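COBE (Pseudomonas aeruginosa, PDB 2W6K) takes part in cobalamin (vitamin B12) biosynthesis as a member of the CbiG C-terminal family. Local coordinates at residues I13-R19 / R130-A136; A24-R28 / L60-L66; L74-L79 / A105-L110; R85-S90 / A119-K125. The contacts are given in a common frame with arbitrary orientation. Where two conformers were deposited one is given. Residues are numbered along the deposited sequence.

In the fold
The chain enters the sheet through strand 12-18, which opens interaction 1. This contact closes last, at strand 131-138, so the loop closed by interaction 1 encloses the other three. Interaction 2 comes first inside it: helix 24-37 meets helix 58-67 on one face of the sheet. Interaction 3 opens only after interaction 2 has closed. It packs the end of edge strand 71-74 and the short helix after it on helix 102-115. Interaction 4 opens at 85-90 before interaction 3 closes at 105-110, and itself closes at 119-125, so the two cross. It lays loop 85-90 along strand 119-127. Interaction 1 touches all three others.

Interaction 1: residues I13-R19 / R130-A136; sequences IAGIGCR and RASIALA
These two segments pair the central strand 12-18 with its antiparallel neighbour 131-138 in a mixed five-stranded sheet, in an alpha/beta fold with helices on both faces. Ile13 to Cys18 and Ala131 to Ala136 are extended and pair in strict register from Ile13-Ala136 to Cys18-Ala131. The strand axes approach to 4.6 Å at 158°. Ile13, Gly15 and Gly17 exchange two backbone hydrogen bonds each with Ala136, Ala134 and Ser132 respectively. Gly15 N to Ala134 O is 2.8 Å, and Ala134 N to Gly15 O is 2.9 Å. Ala14, Ile16, Cys18, Ala131, Ile133 and Leu135 form one face, against helix 24-37. There Ile16 and Ile133, both m,t, meet CG1 to CG1 at 4.0 Å, and small Ala14 leaves space for Leu135 CD2, 3.8 Å from Ala14 CB. The other face is low around Gly15 and Ala134. Helix 102-115 settles there, with Ala107 against Gly15. Past the strands, Arg19 N donates to Arg130 O at 2.7 Å, and Arg19 CG touches Arg130 NH1 at 3.4 Å.

Interaction 2: residues A24-R28 / L60-L66; sequences AEHLR and LRQLATL
Two helices cross here, segments 24-28 and 60-66, with axes 8.8 Å apart and a signed angle of -65°. Both have regular helical backbones, and the closest CA pair is Ala24-Leu63 at 5.0 Å. Leu60 (m,t) starts away from the other helix, yet its CD2 reaches Leu27 CD1 at 3.8 Å. Gln62 lays its CB 3.7 Å from Ala24 CB. A water at this edge accepts from Ala24 N (2.9 Å) and donates to Gln62 OE1 (2.8 Å). Leu63 (t,p) is the central wedge: its CD2 lies 3.8 Å from Leu27 CB, its CD1 3.8 Å from Arg28 CB. Leu66 (m,t) completes the hollow around Ala24, its CD1 4.0 Å from Ala24 CB and also 4.0 Å from Arg28 NH2. Small Ala24 thus sits among Gln62, Leu63 and Leu66. Leu27, Leu60 and Leu63 also reach Ile16 of strand 12-18 beneath. This is the packing of neighbouring crossover helices on the parallel part of a mixed sheet, from the beta-alpha-beta units 12-18 to 47-51 and 47-51 to 71-74.

Interaction 3: residues L74-L79 / A105-L110; sequences LAPAVL and AAALAL
This is a buried, wholly apolar contact between the end of edge strand 71-74, with the short helix after it, and the long helix 102-115. Leu74 is extended and still pairs through its backbone with strand 47-51. Ala75 is the N-cap residue, and the chain then turns into helix at Pro76. Leu79 N donates a hydrogen bond to Ala75 O at 3.1 Å. Segment 105-110 is regular helix, with Ala109 N to Ala105 O at 2.9 Å. Leu79 and Ala105 have the nearest CA atoms, 5.2 Å apart. The alanines of the long helix leave a shallow surface, and the larger Leu74, Val78 and Leu79 lie against it. Ala109 CB is the meeting point, 3.7 Å from Leu74 CD2, 3.8 Å from Leu79 CD2 and 4.0 Å from Val78 CG1. Leu79 (m,t) also sets its CB 3.9 Å from Ala105 CB and its CD2 3.8 Å from Ala106 CA. Leu74 CD1 extends the patch to Leu110 CB at 4.3 Å. Below, Leu79, Ala106 and Leu110 rest on strand 47-51. The arrangement is that of a layered alpha/beta fold: helix 102-115 lies on the sheet, and the turn out of outermost strand 71-74 packs against the alanine face of that helix.

Interaction 4: residues R85-S90 / A119-K125; sequences RLLSPS and ADLLGAK. With SO4 (sulfate ion), chain C; SO4 (sulfate ion), chain B.
A sulfate-binding site at the starts of helices 91-97 and 102-115 lies at one end of this surface contact. Loop 85-90 runs beside segment 119-125, a sheet-edge strand that becomes irregular, with Leu87 and Ala124 5.7 Å apart at CA. At the far end Arg85 lies beside Ala119, while its guanidinium forms a salt bridge with Glu112. In the middle Leu87 (m,t) sets its CG 3.9 Å from Leu121 CD1 and its CD1 3.7 Å from Ala124 N. Ser88 OG touches Ala124 CB at 3.5 Å and hydrogen-bonds to Glu104. Lys125 starts at chi1 p and then runs extended. Lys125 NZ donates to Ser88 O (2.7 Å), to O3 of the chain B sulfate (2.9 Å), and to a water (2.5 Å) that Pro89 O and the chain C sulfate also bind. Ser90, N-cap of helix 91-97, gives OG to O2 of the chain C sulfate at 2.8 Å. The sulfates probably come from the crystallisation liquor. Still, a lysine ammonium group beside two helix N termini implies a place suited to anionic groups.

Interaction 1: residues I13-R19 / R130-A136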
loop_
_atom_site.group_PDB
_atom_site.type_symbol
_atom_site.label_atom_id
_atom_site.label_comp_id
_atom_site.label_asym_id
_atom_site.label_seq_id
_atom_site.Cartn_x
_atom_site.Cartn_y
_atom_site.Cartn_z
ATOM N N ILE A 13 2.877 4.178 -3.619
ATOM C CA ILE A 13 1.873 3.884 -2.607
ATOM C C ILE A 13 2.378 2.794 -1.686
ATOM O O ILE A 13 2.923 1.811 -2.168
ATOM C CB ILE A 13 0.577 3.372 -3.242
ATOM C CG1 ILE A 13 -0.018 4.396 -4.243
ATOM C CG2 ILE A 13 -0.465 2.993 -2.178
ATOM C CD1 ILE A 13 -0.337 5.749 -3.610
ATOM N N ALA A 14 2.144 2.951 -0.389
ATOM C CA ALA A 14 2.464 1.852 0.551
ATOM C C ALA A 14 1.169 1.244 1.048
ATOM O O ALA A 14 0.367 1.964 1.626
ATOM C CB ALA A 14 3.262 2.365 1.722
ATOM N N GLY A 15 0.989 -0.073 0.855
ATOM C CA GLY A 15 -0.165 -0.792 1.371
ATOM C C GLY A 15 0.231 -1.444 2.681
ATOM O O GLY A 15 1.373 -1.916 2.827
ATOM N N ILE A 16 -0.671 -1.423 3.657
ATOM C CA ILE A 16 -0.314 -1.896 5.005
ATOM C C ILE A 16 -1.424 -2.777 5.551
ATOM O O ILE A 16 -2.590 -2.410 5.472
ATOM C CB ILE A 16 -0.109 -0.699 5.986
ATOM C CG1 ILE A 16 1.022 0.210 5.487
ATOM C CG2 ILE A 16 0.170 -1.241 7.449
ATOM C CD1 ILE A 16 1.357 1.457 6.383
ATOM N N GLY A 17 -1.040 -3.916 6.140
ATOM C CA GLY A 17 -1.962 -4.806 6.855
ATOM C C GLY A 17 -1.289 -5.104 8.174
ATOM O O GLY A 17 -0.059 -5.277 8.214
ATOM N N CYS A 18 -2.039 -5.079 9.280
ATOM C CA CYS A 18 -1.380 -5.212 10.587
ATOM C C CYS A 18 -2.323 -5.761 11.643
ATOM O O CYS A 18 -3.545 -5.696 11.465
ATOM C CB CYS A 18 -0.755 -3.880 11.040
ATOM S SG CYS A 18 -1.957 -2.543 11.353
ATOM N N ARG A 19 -1.739 -6.306 12.709
ATOM C CA ARG A 19 -2.475 -6.779 13.877
ATOM C C ARG A 19 -3.106 -5.614 14.630
ATOM O O ARG A 19 -2.622 -4.482 14.566
ATOM C CB ARG A 19 -1.553 -7.576 14.822
ATOM C CG ARG A 19 -0.857 -8.771 14.164
ATOM C CD ARG A 19 -1.850 -9.900 13.894
ATOM N NE ARG A 19 -1.193 -11.192 13.664
ATOM C CZ ARG A 19 -1.799 -12.373 13.772
ATOM N NH1 ARG A 19 -3.080 -12.452 14.122
ATOM N NH2 ARG A 19 -1.120 -13.483 13.535
ATOM N N ARG A 130 3.748 -8.567 13.342
ATOM C CA ARG A 130 2.617 -7.703 13.590
ATOM C C ARG A 130 2.108 -6.964 12.350
ATOM O O ARG A 130 0.943 -6.600 12.301
ATOM C CB ARG A 130 2.858 -6.782 14.795
ATOM C CG ARG A 130 3.064 -7.551 16.130
ATOM C CD ARG A 130 1.741 -7.986 16.770
ATOM N NE ARG A 130 1.898 -9.030 17.789
ATOM C CZ ARG A 130 1.259 -10.199 17.782
ATOM N NH1 ARG A 130 0.398 -10.499 16.819
ATOM N NH2 ARG A 130 1.468 -11.074 18.755
ATOM N N ALA A 131 2.940 -6.812 11.319
ATOM C CA ALA A 131 2.503 -6.036 10.136
ATOM C C ALA A 131 3.166 -6.468 8.832
ATOM O O ALA A 131 4.232 -7.075 8.829
ATOM C CB ALA A 131 2.777 -4.564 10.387
ATOM N N SER A 132 2.551 -6.099 7.698
ATOM C CA SER A 132 3.156 -6.330 6.401
ATOM C C SER A 132 3.012 -5.032 5.613
ATOM O O SER A 132 1.992 -4.364 5.733
ATOM C CB SER A 132 2.435 -7.423 5.612
ATOM O OG SER A 132 2.910 -8.719 5.995
ATOM N N ILE A 133 4.030 -4.711 4.830
ATOM C CA ILE A 133 3.975 -3.510 3.996
ATOM C C ILE A 133 4.386 -3.839 2.556
ATOM O O ILE A 133 5.347 -4.591 2.310
ATOM C CB ILE A 133 4.825 -2.354 4.597
ATOM C CG1 ILE A 133 4.274 -1.992 5.996
ATOM C CG2 ILE A 133 4.830 -1.143 3.655
ATOM C CD1 ILE A 133 4.811 -0.740 6.634
ATOM N N ALA A 134 3.630 -3.325 1.588
ATOM C CA ALA A 134 4.016 -3.492 0.181
ATOM C C ALA A 134 4.035 -2.141 -0.514
ATOM O O ALA A 134 3.333 -1.225 -0.116
ATOM C CB ALA A 134 3.069 -4.431 -0.545
ATOM N N LEU A 135 4.789 -2.063 -1.585
ATOM C CA LEU A 135 4.915 -0.796 -2.334
ATOM C C LEU A 135 4.468 -0.987 -3.766
ATOM O O LEU A 135 4.809 -1.978 -4.398
ATOM C CB LEU A 135 6.367 -0.282 -2.298
ATOM C CG LEU A 135 7.020 -0.111 -0.918
ATOM C CD1 LEU A 135 8.505 0.260 -1.122
ATOM C CD2 LEU A 135 6.278 0.965 -0.141
ATOM N N ALA A 136 3.700 -0.033 -4.278
ATOM C CA ALA A 136 3.283 -0.089 -5.674
ATOM C C ALA A 136 3.587 1.232 -6.343
ATOM O O ALA A 136 3.508 2.299 -5.729
ATOM C CB ALA A 136 1.781 -0.427 -5.803
#

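Interaction 2: residues A24-R28 / L60-L66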
loop_
_atom_site.group_PDB
_atom_site.type_symbol
_atom_site.label_atom_id
_atom_site.label_comp_id
_atom_site.label_asym_id
_atom_site.label_seq_id
_atom_site.Cartn_x
_atom_site.Cartn_y
_atom_site.Cartn_z
ATOM N N ALA A 24 1.857 3.409 15.543
ATOM C CA ALA A 24 2.395 4.227 14.444
ATOM C C ALA A 24 3.921 4.090 14.368
ATOM O O ALA A 24 4.491 4.018 13.281
ATOM C CB ALA A 24 2.008 5.700 14.608
ATOM N N GLU A 25 4.568 4.017 15.540
ATOM C CA GLU A 25 6.034 3.893 15.587
ATOM C C GLU A 25 6.496 2.571 14.930
ATOM O O GLU A 25 7.439 2.558 14.138
ATOM C CB GLU A 25 6.517 4.038 17.039
ATOM C CG GLU A 25 6.119 5.388 17.685
ATOM C CD GLU A 25 4.869 5.330 18.612
ATOM O OE1 GLU A 25 5.024 5.674 19.816
ATOM O OE2 GLU A 25 3.736 4.973 18.165
ATOM N N HIS A 26 5.790 1.482 15.211
ATOM C CA HIS A 26 6.115 0.188 14.657
ATOM C C HIS A 26 5.909 0.227 13.160
ATOM O O HIS A 26 6.817 -0.141 12.371
ATOM C CB HIS A 26 5.216 -0.876 15.259
ATOM C CG HIS A 26 5.552 -2.264 14.820
ATOM N ND1 HIS A 26 6.115 -3.190 15.669
ATOM C CD2 HIS A 26 5.402 -2.884 13.625
ATOM C CE1 HIS A 26 6.289 -4.329 15.018
ATOM N NE2 HIS A 26 5.875 -4.166 13.774
ATOM N N LEU A 27 4.740 0.712 12.746
ATOM C CA LEU A 27 4.442 0.777 11.313
ATOM C C LEU A 27 5.481 1.641 10.601
ATOM O O LEU A 27 5.946 1.286 9.511
ATOM C CB LEU A 27 3.026 1.329 11.067
ATOM C CG LEU A 27 1.878 0.439 11.557
ATOM C CD1 LEU A 27 0.549 1.054 11.282
ATOM C CD2 LEU A 27 1.961 -0.914 10.853
ATOM N N ARG A 28 5.844 2.773 11.206
ATOM C CA ARG A 28 6.796 3.681 10.546
ATOM C C ARG A 28 8.151 3.002 10.347
ATOM O O ARG A 28 8.766 3.164 9.295
ATOM C CB ARG A 28 6.968 4.987 11.337
ATOM C CG ARG A 28 7.953 5.935 10.651
ATOM C CD ARG A 28 8.148 7.223 11.424
ATOM N NE ARG A 28 8.755 6.968 12.728
ATOM C CZ ARG A 28 8.634 7.779 13.780
ATOM N NH1 ARG A 28 9.208 7.466 14.935
ATOM N NH2 ARG A 28 7.956 8.915 13.686
ATOM N N LEU A 60 -2.808 3.545 12.081
ATOM C CA LEU A 60 -2.683 4.003 10.689
ATOM C C LEU A 60 -3.005 5.475 10.546
ATOM O O LEU A 60 -2.317 6.210 9.815
ATOM C CB LEU A 60 -3.538 3.157 9.722
ATOM C CG LEU A 60 -2.890 1.841 9.268
ATOM C CD1 LEU A 60 -3.964 0.972 8.588
ATOM C CD2 LEU A 60 -1.665 2.054 8.343
ATOM N N ARG A 61 -4.039 5.918 11.258
ATOM C CA ARG A 61 -4.352 7.319 11.218
ATOM C C ARG A 61 -3.225 8.170 11.791
ATOM O O ARG A 61 -2.915 9.246 11.242
ATOM C CB ARG A 61 -5.690 7.592 11.887
ATOM C CG ARG A 61 -6.867 7.136 11.003
ATOM C CD ARG A 61 -8.154 7.838 11.410
ATOM N NE ARG A 61 -8.559 7.516 12.780
ATOM C CZ ARG A 61 -9.207 6.418 13.160
ATOM N NH1 ARG A 61 -9.513 5.473 12.287
ATOM N NH2 ARG A 61 -9.529 6.253 14.440
ATOM N N GLN A 62 -2.589 7.691 12.868
ATOM C CA GLN A 62 -1.481 8.464 13.464
ATOM C C GLN A 62 -0.314 8.504 12.507
ATOM O O GLN A 62 0.358 9.556 12.367
ATOM C CB GLN A 62 -1.039 7.871 14.801
ATOM C CG GLN A 62 -2.073 8.086 15.961
ATOM C CD GLN A 62 -1.659 7.374 17.232
ATOM O OE1 GLN A 62 -0.466 7.165 17.477
ATOM N NE2 GLN A 62 -2.639 6.968 18.037
ATOM N N LEU A 63 -0.050 7.379 11.840
ATOM C CA LEU A 63 1.033 7.335 10.829
ATOM C C LEU A 63 0.763 8.323 9.711
ATOM O O LEU A 63 1.671 9.044 9.267
ATOM C CB LEU A 63 1.202 5.917 10.244
ATOM C CG LEU A 63 2.371 5.783 9.262
ATOM C CD1 LEU A 63 3.701 6.211 9.901
ATOM C CD2 LEU A 63 2.446 4.337 8.812
ATOM N N ALA A 64 -0.491 8.390 9.264
ATOM C CA ALA A 64 -0.831 9.334 8.190
ATOM C C ALA A 64 -0.539 10.767 8.675
ATOM O O ALA A 64 0.002 11.567 7.949
ATOM C CB ALA A 64 -2.274 9.198 7.767
ATOM N N THR A 65 -0.862 11.053 9.926
ATOM C CA THR A 65 -0.665 12.393 10.458
ATOM C C THR A 65 0.816 12.726 10.542
ATOM O O THR A 65 1.228 13.833 10.143
ATOM C CB THR A 65 -1.362 12.548 11.812
ATOM O OG1 THR A 65 -2.774 12.627 11.572
ATOM C CG2 THR A 65 -0.909 13.849 12.523
ATOM N N LEU A 66 1.609 11.775 11.019
ATOM C CA LEU A 66 3.079 11.937 11.055
ATOM C C LEU A 66 3.638 12.274 9.680
ATOM O O LEU A 66 4.478 13.161 9.540
ATOM C CB LEU A 66 3.731 10.637 11.523
ATOM C CG LEU A 66 3.525 10.377 13.021
ATOM C CD1 LEU A 66 3.966 8.965 13.360
ATOM C CD2 LEU A 66 4.293 11.423 13.852
HETATM O O HOH W 1 0.304 4.540 17.779
#

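Interaction 3: residues L74-L79 / A105-L110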
loop_
_atom_site.group_PDB
_atom_site.type_symbol
_atom_site.label_atom_id
_atom_site.label_comp_id
_atom_site.label_asym_id
_atom_site.label_seq_id
_atom_site.Cartn_x
_atom_site.Cartn_y
_atom_site.Cartn_z
ATOM N N LEU A 74 -9.811 0.909 1.547
ATOM C CA LEU A 74 -10.495 0.440 0.347
ATOM C C LEU A 74 -11.441 -0.729 0.645
ATOM O O LEU A 74 -11.177 -1.571 1.504
ATOM C CB LEU A 74 -9.484 0.063 -0.752
ATOM C CG LEU A 74 -8.740 1.283 -1.329
ATOM C CD1 LEU A 74 -7.403 1.432 -0.698
ATOM C CD2 LEU A 74 -8.612 1.197 -2.836
ATOM N N ALA A 75 -12.528 -0.794 -0.116
ATOM C CA ALA A 75 -13.490 -1.883 0.087
ATOM C C ALA A 75 -12.840 -3.238 -0.159
ATOM O O ALA A 75 -12.071 -3.389 -1.114
ATOM C CB ALA A 75 -14.680 -1.700 -0.899
ATOM N N PRO A 76 -13.182 -4.244 0.668
ATOM C CA PRO A 76 -12.716 -5.603 0.423
ATOM C C PRO A 76 -13.001 -6.033 -1.026
ATOM O O PRO A 76 -12.135 -6.634 -1.683
ATOM C CB PRO A 76 -13.518 -6.425 1.455
ATOM C CG PRO A 76 -13.702 -5.468 2.606
ATOM C CD PRO A 76 -13.972 -4.143 1.915
ATOM N N ALA A 77 -14.188 -5.702 -1.545
ATOM C CA ALA A 77 -14.530 -6.132 -2.908
ATOM C C ALA A 77 -13.595 -5.507 -3.943
ATOM O O ALA A 77 -13.278 -6.136 -4.956
ATOM C CB ALA A 77 -15.999 -5.819 -3.219
ATOM N N VAL A 78 -13.128 -4.286 -3.673
ATOM C CA VAL A 78 -12.155 -3.649 -4.546
ATOM C C VAL A 78 -10.819 -4.399 -4.535
ATOM O O VAL A 78 -10.240 -4.651 -5.588
ATOM C CB VAL A 78 -11.904 -2.154 -4.186
ATOM C CG1 VAL A 78 -10.740 -1.616 -4.985
ATOM C CG2 VAL A 78 -13.180 -1.306 -4.433
ATOM N N LEU A 79 -10.331 -4.725 -3.343
ATOM C CA LEU A 79 -9.061 -5.457 -3.179
ATOM C C LEU A 79 -9.099 -6.803 -3.888
ATOM O O LEU A 79 -8.111 -7.231 -4.478
ATOM C CB LEU A 79 -8.731 -5.644 -1.690
ATOM C CG LEU A 79 -8.553 -4.326 -0.893
ATOM C CD1 LEU A 79 -7.720 -4.569 0.368
ATOM C CD2 LEU A 79 -7.945 -3.165 -1.715
ATOM N N ALA A 105 -2.606 -5.962 -2.171
ATOM C CA ALA A 105 -3.833 -5.565 -2.894
ATOM C C ALA A 105 -4.166 -4.112 -2.696
ATOM O O ALA A 105 -4.556 -3.461 -3.656
ATOM C CB ALA A 105 -5.021 -6.442 -2.505
ATOM N N ALA A 106 -3.979 -3.587 -1.478
ATOM C CA ALA A 106 -4.342 -2.175 -1.209
ATOM C C ALA A 106 -3.379 -1.225 -1.934
ATOM O O ALA A 106 -3.793 -0.185 -2.476
ATOM C CB ALA A 106 -4.404 -1.872 0.282
ATOM N N ALA A 107 -2.113 -1.613 -1.985
ATOM C CA ALA A 107 -1.109 -0.820 -2.694
ATOM C C ALA A 107 -1.462 -0.700 -4.185
ATOM O O ALA A 107 -1.511 0.413 -4.724
ATOM C CB ALA A 107 0.306 -1.398 -2.482
ATOM N N LEU A 108 -1.718 -1.836 -4.838
ATOM C CA LEU A 108 -2.061 -1.846 -6.242
ATOM C C LEU A 108 -3.347 -1.052 -6.484
ATOM O O LEU A 108 -3.396 -0.211 -7.395
ATOM C CB LEU A 108 -2.227 -3.286 -6.716
ATOM C CG LEU A 108 -0.928 -4.063 -6.913
ATOM C CD1 LEU A 108 -1.278 -5.528 -7.124
ATOM C CD2 LEU A 108 -0.157 -3.476 -8.110
ATOM N N ALA A 109 -4.381 -1.342 -5.691
ATOM C CA ALA A 109 -5.716 -0.722 -5.851
ATOM C C ALA A 109 -5.680 0.784 -5.779
ATOM O O ALA A 109 -6.210 1.460 -6.674
ATOM C CB ALA A 109 -6.719 -1.303 -4.843
ATOM N N LEU A 110 -5.023 1.325 -4.753
ATOM C CA LEU A 110 -4.955 2.759 -4.594
ATOM C C LEU A 110 -4.104 3.387 -5.700
ATOM O O LEU A 110 -4.459 4.449 -6.223
ATOM C CB LEU A 110 -4.429 3.149 -3.206
ATOM C CG LEU A 110 -4.460 4.649 -2.917
ATOM C CD1 LEU A 110 -5.929 5.180 -2.987
ATOM C CD2 LEU A 110 -3.850 4.970 -1.576
#

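Interaction 4: residues R85-S90 / A119-K125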
loop_
_atom_site.group_PDB
_atom_site.type_symbol
_atom_site.label_atom_id
_atom_site.label_comp_id
_atom_site.label_asym_id
_atom_site.label_seq_id
_atom_site.Cartn_x
_atom_site.Cartn_y
_atom_site.Cartn_z
ATOM N N ARG A 85 -3.003 -10.951 -9.162
ATOM C CA ARG A 85 -1.742 -10.241 -9.311
ATOM C C ARG A 85 -0.900 -10.252 -8.049
ATOM O O ARG A 85 0.218 -9.790 -8.065
ATOM C CB ARG A 85 -1.990 -8.805 -9.758
ATOM C CG ARG A 85 -2.612 -8.693 -11.138
ATOM C CD ARG A 85 -3.203 -7.324 -11.346
ATOM N NE ARG A 85 -2.159 -6.314 -11.522
ATOM C CZ ARG A 85 -2.381 -5.014 -11.706
ATOM N NH1 ARG A 85 -1.357 -4.186 -11.855
ATOM N NH2 ARG A 85 -3.616 -4.541 -11.743
ATOM N N LEU A 86 -1.433 -10.805 -6.964
ATOM C CA LEU A 86 -0.713 -10.800 -5.692
ATOM C C LEU A 86 0.503 -11.708 -5.690
ATOM O O LEU A 86 0.557 -12.724 -6.400
ATOM C CB LEU A 86 -1.658 -11.172 -4.532
ATOM C CG LEU A 86 -2.885 -10.255 -4.464
ATOM C CD1 LEU A 86 -3.732 -10.640 -3.255
ATOM C CD2 LEU A 86 -2.559 -8.761 -4.436
ATOM N N LEU A 87 1.474 -11.355 -4.859
ATOM C CA LEU A 87 2.729 -12.105 -4.798
ATOM C C LEU A 87 2.867 -12.961 -3.533
ATOM O O LEU A 87 3.598 -13.966 -3.538
ATOM C CB LEU A 87 3.941 -11.154 -4.932
ATOM C CG LEU A 87 4.058 -10.234 -6.155
ATOM C CD1 LEU A 87 5.357 -9.373 -6.141
ATOM C CD2 LEU A 87 3.914 -11.023 -7.512
ATOM N N SER A 88 2.215 -12.564 -2.442
ATOM C CA SER A 88 2.497 -13.159 -1.127
ATOM C C SER A 88 1.216 -13.431 -0.339
ATOM O O SER A 88 0.883 -12.685 0.583
ATOM C CB SER A 88 3.401 -12.230 -0.302
ATOM O OG SER A 88 4.433 -11.661 -1.082
ATOM N N PRO A 89 0.493 -14.497 -0.704
ATOM C CA PRO A 89 -0.767 -14.878 -0.040
ATOM C C PRO A 89 -0.618 -15.040 1.487
ATOM O O PRO A 89 0.399 -15.557 1.969
ATOM C CB PRO A 89 -1.109 -16.215 -0.691
ATOM C CG PRO A 89 0.179 -16.692 -1.374
ATOM C CD PRO A 89 0.859 -15.433 -1.787
ATOM N N SER A 90 -1.638 -14.604 2.219
ATOM C CA SER A 90 -1.648 -14.634 3.676
ATOM C C SER A 90 -2.885 -15.399 4.136
ATOM O O SER A 90 -4.016 -15.038 3.784
ATOM C CB SER A 90 -1.691 -13.195 4.228
ATOM O OG SER A 90 -2.050 -13.142 5.610
ATOM N N ALA A 119 -0.714 -0.297 -12.296
ATOM C CA ALA A 119 0.357 -0.216 -11.320
ATOM C C ALA A 119 1.035 -1.592 -11.158
ATOM O O ALA A 119 0.466 -2.630 -11.542
ATOM C CB ALA A 119 -0.175 0.303 -9.984
ATOM N N ASP A 120 2.253 -1.576 -10.626
ATOM C CA ASP A 120 3.022 -2.797 -10.380
ATOM C C ASP A 120 3.564 -2.747 -8.960
ATOM O O ASP A 120 3.962 -1.684 -8.456
ATOM C CB ASP A 120 4.185 -2.904 -11.387
ATOM C CG ASP A 120 3.795 -3.591 -12.694
ATOM O OD1 ASP A 120 2.629 -4.015 -12.875
ATOM O OD2 ASP A 120 4.691 -3.725 -13.553
ATOM N N LEU A 121 3.618 -3.898 -8.304
ATOM C CA LEU A 121 4.316 -3.950 -7.042
ATOM C C LEU A 121 5.808 -3.876 -7.279
ATOM O O LEU A 121 6.310 -4.454 -8.237
ATOM C CB LEU A 121 3.990 -5.259 -6.346
ATOM C CG LEU A 121 2.539 -5.376 -5.863
ATOM C CD1 LEU A 121 2.142 -6.833 -5.644
ATOM C CD2 LEU A 121 2.390 -4.572 -4.582
ATOM N N LEU A 122 6.509 -3.180 -6.394
ATOM C CA LEU A 122 7.989 -3.085 -6.463
ATOM C C LEU A 122 8.638 -4.406 -6.109
ATOM O O LEU A 122 9.765 -4.725 -6.551
ATOM C CB LEU A 122 8.463 -1.983 -5.516
ATOM C CG LEU A 122 8.380 -0.579 -6.114
ATOM C CD1 LEU A 122 6.964 -0.125 -6.297
ATOM C CD2 LEU A 122 9.135 0.322 -5.164
ATOM N N GLY A 123 7.920 -5.205 -5.324
ATOM C CA GLY A 123 8.426 -6.482 -4.859
ATOM C C GLY A 123 7.412 -7.110 -3.952
ATOM O O GLY A 123 6.400 -6.484 -3.618
ATOM N N ALA A 124 7.678 -8.337 -3.516
ATOM C CA ALA A 124 6.876 -8.960 -2.488
ATOM C C ALA A 124 6.831 -8.111 -1.203
ATOM O O ALA A 124 7.791 -7.412 -0.864
ATOM C CB ALA A 124 7.449 -10.342 -2.171
ATOM N N LYS A 125 5.724 -8.201 -0.478
ATOM C CA LYS A 125 5.571 -7.439 0.772
ATOM C C LYS A 125 6.659 -7.825 1.755
ATOM O O LYS A 125 7.158 -8.969 1.732
ATOM C CB LYS A 125 4.219 -7.735 1.384
ATOM C CG LYS A 125 4.162 -9.106 2.016
ATOM C CD LYS A 125 2.749 -9.530 2.304
ATOM C CE LYS A 125 2.773 -10.845 3.027
ATOM N NZ LYS A 125 1.459 -11.522 2.971
HETATM S S SO4 C . 0.186 -15.620 7.143
HETATM O O1 SO4 C . 1.435 -15.956 7.820
HETATM O O2 SO4 C . 0.244 -14.211 6.717
HETATM O O3 SO4 C . -0.999 -15.838 7.942
HETATM O O4 SO4 C . 0.059 -16.461 5.948
HETATM S S SO4 B . -1.206 -8.867 4.564
HETATM O O1 SO4 B . -0.617 -9.418 5.827
HETATM O O2 SO4 B . -2.632 -9.163 4.529
HETATM O O3 SO4 B . -0.546 -9.521 3.452
HETATM O O4 SO4 B . -0.989 -7.450 4.546
HETATM O O HOH W 2 1.529 -13.810 3.970
#